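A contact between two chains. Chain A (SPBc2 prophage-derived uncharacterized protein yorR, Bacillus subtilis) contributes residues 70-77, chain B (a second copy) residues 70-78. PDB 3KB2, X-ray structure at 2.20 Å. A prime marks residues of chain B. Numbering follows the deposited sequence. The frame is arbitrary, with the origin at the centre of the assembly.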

# COMPACT_ATOMS: atom_id res chain seq x y z
N TYR A 70 -8.05 4.10 -6.92
CA TYR A 70 -6.62 4.16 -6.65
C TYR A 70 -5.86 5.30 -7.31
O TYR A 70 -4.72 5.58 -6.92
CB TYR A 70 -5.98 2.81 -6.99
CG TYR A 70 -6.47 1.70 -6.08
CD1 TYR A 70 -6.24 1.77 -4.70
CD2 TYR A 70 -7.19 0.62 -6.58
CE1 TYR A 70 -6.73 0.78 -3.84
CE2 TYR A 70 -7.68 -0.38 -5.72
CZ TYR A 70 -7.45 -0.28 -4.36
OH TYR A 70 -7.95 -1.24 -3.50
N ALA A 71 -6.48 5.95 -8.29
CA ALA A 71 -5.83 7.07 -8.97
C ALA A 71 -5.86 8.28 -8.04
O ALA A 71 -5.07 9.22 -8.20
CB ALA A 71 -6.55 7.37 -10.27
N LYS A 72 -6.77 8.26 -7.08
CA LYS A 72 -6.89 9.35 -6.13
C LYS A 72 -6.02 9.09 -4.90
O LYS A 72 -5.99 9.90 -3.97
CB LYS A 72 -8.35 9.53 -5.71
CG LYS A 72 -9.32 9.74 -6.86
CD LYS A 72 -9.02 11.02 -7.62
CE LYS A 72 -9.98 11.20 -8.78
NZ LYS A 72 -9.59 12.35 -9.65
N LYS A 73 -5.31 7.97 -4.88
CA LYS A 73 -4.46 7.63 -3.73
C LYS A 73 -2.96 7.55 -4.01
O LYS A 73 -2.15 7.80 -3.12
CB LYS A 73 -4.91 6.30 -3.12
CG LYS A 73 -5.71 6.43 -1.83
CD LYS A 73 -7.00 7.21 -2.04
CE LYS A 73 -7.76 7.41 -0.72
NZ LYS A 73 -6.97 8.15 0.31
N PHE A 74 -2.60 7.20 -5.24
CA PHE A 74 -1.19 7.07 -5.60
C PHE A 74 -0.75 8.11 -6.60
O PHE A 74 -1.52 8.54 -7.46
CB PHE A 74 -0.92 5.68 -6.18
CG PHE A 74 -1.17 4.56 -5.23
CD1 PHE A 74 -0.51 4.50 -4.01
CD2 PHE A 74 -2.08 3.55 -5.54
CE1 PHE A 74 -0.74 3.47 -3.11
CE2 PHE A 74 -2.32 2.51 -4.65
CZ PHE A 74 -1.65 2.48 -3.43
N LYS A 75 0.51 8.52 -6.49
CA LYS A 75 1.06 9.50 -7.42
C LYS A 75 1.56 8.76 -8.66
O LYS A 75 1.80 7.55 -8.62
CB LYS A 75 2.20 10.29 -6.78
CG LYS A 75 1.77 11.24 -5.65
CD LYS A 75 2.91 12.18 -5.24
CE LYS A 75 2.45 13.21 -4.22
NZ LYS A 75 3.54 14.14 -3.76
N ASP A 76 1.71 9.51 -9.75
CA ASP A 76 2.15 8.95 -11.02
C ASP A 76 1.33 7.69 -11.32
O ASP A 76 1.86 6.67 -11.76
CB ASP A 76 3.65 8.60 -10.97
CG ASP A 76 4.53 9.82 -10.68
OD1 ASP A 76 4.34 10.88 -11.32
OD2 ASP A 76 5.44 9.70 -9.82
N TYR A 77 0.03 7.79 -11.08
CA TYR A 77 -0.90 6.69 -11.29
C TYR A 77 -2.02 7.18 -12.20
O TYR A 77 -2.97 7.82 -11.74
CB TYR A 77 -1.47 6.24 -9.94
CG TYR A 77 -2.30 4.98 -10.00
CD1 TYR A 77 -3.55 4.98 -10.62
CD2 TYR A 77 -1.85 3.80 -9.41
CE1 TYR A 77 -4.33 3.82 -10.65
CE2 TYR A 77 -2.62 2.64 -9.44
CZ TYR A 77 -3.85 2.66 -10.06
OH TYR A 77 -4.62 1.53 -10.09
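Chain B (70-78) YAKKFKDYS

Chain B meets this stretch with its own copy of the same segment, and the two backbones run antiparallel about a point midway between Phe74 and Phe74′. The register establishes the direction: the CA atoms of Phe74 and Phe74′ are 4.6 Å apart, the CA atoms of Lys73 and Lys75′ 5.3 Å, and those of Lys75 and Lys73′ 5.4 Å, so the numbering rises in one chain as it falls in the other. The chains form a single beta bridge at Phe74 and Phe74′. Phe74′ has phi/psi of -103/144° and Lys75′ -80/154°, an extended pair like Phe74 and Lys75, whereas Lys73′ at -106/-42° and Asp76′ at 59/33° depart from that conformation on either side.

Two nearly straight hydrogen bonds define the bridge. Lys75′ N donates to Lys73 O at 3.0 Å with an angle of 175° at the hydrogen, and Lys75 N donates to Lys73′ O at 2.9 Å with 172°. The same carbonyls receive CA-H...O contacts, Phe74′ CA to Lys73 O at 3.6 Å and Phe74 CA to Lys73′ O at 3.4 Å. A water adds to one side, donating to Lys73 O at 2.8 Å and, weakly, to Lys75′ O at 3.3 Å.

Lys75 and Lys75′ have the largest covered areas, 110 and 101 Å² respectively. Each leaves its CA sideways to the other stretch, with chi1 near m and the remaining torsions near t. This extended shape carries the amine back along the partner to the carbonyl of residue 71: Lys75 NZ donates to Ala71′ O at 2.9 Å, while the reciprocal bond from Lys75′ NZ to Ala71 O, at 3.2 Å, is weak. On the way the methylenes pass the bridged backbone, with Lys75 CE 3.2 Å from Phe74′ O and Lys75′ CE 3.5 Å from Phe74 O. The two side chains also meet each other, CG of Lys75 lying 3.8 Å from CG of Lys75′.

Phe74 follows with 65 Å². The CA-to-CB bonds of Phe74 and Phe74′ point away overall, yet the ring ends approach across the contact, CE1 of Phe74 reaching 3.5 Å from CE1 of Phe74′. The ring centroids are 5.9 Å apart and the planes are inclined at 33°, with neither ring over the face of the other, so the pair meets rim to rim. Phe74 also borders a lysine side chain, its CD1 lying 4.3 Å from CE of Lys73′. Altogether the two stretches bury 502 Å², both sides summed.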

# COMPACT_ATOMS: atom_id res chain seq x y z
N TYR B 70 8.14 7.93 0.76
CA TYR B 70 6.70 7.78 0.57
C TYR B 70 5.94 9.01 0.08
O TYR B 70 4.85 8.88 -0.48
CB TYR B 70 6.08 7.22 1.85
CG TYR B 70 6.64 5.85 2.18
CD1 TYR B 70 6.41 4.76 1.34
CD2 TYR B 70 7.48 5.67 3.28
CE1 TYR B 70 7.01 3.52 1.58
CE2 TYR B 70 8.08 4.43 3.53
CZ TYR B 70 7.85 3.37 2.67
OH TYR B 70 8.48 2.16 2.87
N ALA B 71 6.50 10.20 0.27
CA ALA B 71 5.83 11.40 -0.20
C ALA B 71 5.76 11.36 -1.72
O ALA B 71 4.90 12.00 -2.33
CB ALA B 71 6.57 12.65 0.27
N LYS B 72 6.65 10.60 -2.35
CA LYS B 72 6.66 10.48 -3.80
C LYS B 72 5.73 9.34 -4.26
O LYS B 72 5.54 9.14 -5.45
CB LYS B 72 8.08 10.20 -4.32
CG LYS B 72 9.14 11.24 -3.99
CD LYS B 72 8.84 12.58 -4.65
CE LYS B 72 10.05 13.50 -4.65
NZ LYS B 72 10.51 13.87 -3.28
N LYS B 73 5.15 8.61 -3.32
CA LYS B 73 4.28 7.48 -3.65
C LYS B 73 2.80 7.78 -3.44
O LYS B 73 1.95 7.43 -4.27
CB LYS B 73 4.69 6.27 -2.81
CG LYS B 73 3.86 4.98 -3.01
CD LYS B 73 4.29 4.19 -4.25
CE LYS B 73 3.46 2.92 -4.42
NZ LYS B 73 3.46 2.02 -3.21
N PHE B 74 2.49 8.43 -2.33
CA PHE B 74 1.11 8.74 -1.98
C PHE B 74 0.68 10.18 -2.24
O PHE B 74 1.45 11.12 -2.04
CB PHE B 74 0.88 8.42 -0.51
CG PHE B 74 1.25 7.03 -0.13
CD1 PHE B 74 0.53 5.95 -0.64
CD2 PHE B 74 2.28 6.79 0.77
CE1 PHE B 74 0.84 4.65 -0.24
CE2 PHE B 74 2.59 5.49 1.17
CZ PHE B 74 1.86 4.42 0.66
N LYS B 75 -0.57 10.33 -2.66
CA LYS B 75 -1.13 11.65 -2.90
C LYS B 75 -1.55 12.27 -1.58
O LYS B 75 -1.88 11.56 -0.62
CB LYS B 75 -2.35 11.57 -3.81
CG LYS B 75 -2.02 11.37 -5.27
CD LYS B 75 -3.21 11.71 -6.11
CE LYS B 75 -2.84 11.80 -7.57
NZ LYS B 75 -4.02 12.24 -8.36
N ASP B 76 -1.55 13.60 -1.54
CA ASP B 76 -1.93 14.33 -0.34
C ASP B 76 -1.00 13.93 0.82
O ASP B 76 -1.40 13.91 1.99
CB ASP B 76 -3.39 14.03 0.03
CG ASP B 76 -4.35 14.18 -1.16
OD1 ASP B 76 -4.10 15.03 -2.05
OD2 ASP B 76 -5.37 13.45 -1.19
N TYR B 77 0.25 13.63 0.49
CA TYR B 77 1.24 13.21 1.47
C TYR B 77 2.36 14.27 1.52
O TYR B 77 3.26 14.25 0.69
CB TYR B 77 1.77 11.84 1.05
CG TYR B 77 2.58 11.10 2.08
CD1 TYR B 77 3.88 11.51 2.40
CD2 TYR B 77 2.07 9.97 2.71
CE1 TYR B 77 4.64 10.81 3.32
CE2 TYR B 77 2.83 9.26 3.63
CZ TYR B 77 4.11 9.68 3.93
OH TYR B 77 4.86 8.99 4.85
N SER B 78 2.28 15.18 2.49
CA SER B 78 3.28 16.24 2.64
C SER B 78 4.70 15.73 2.71
O SER B 78 4.97 14.64 3.19
CB SER B 78 2.99 17.09 3.88
OG SER B 78 1.84 17.89 3.70
O HOH W 1 -2.69 8.34 -0.45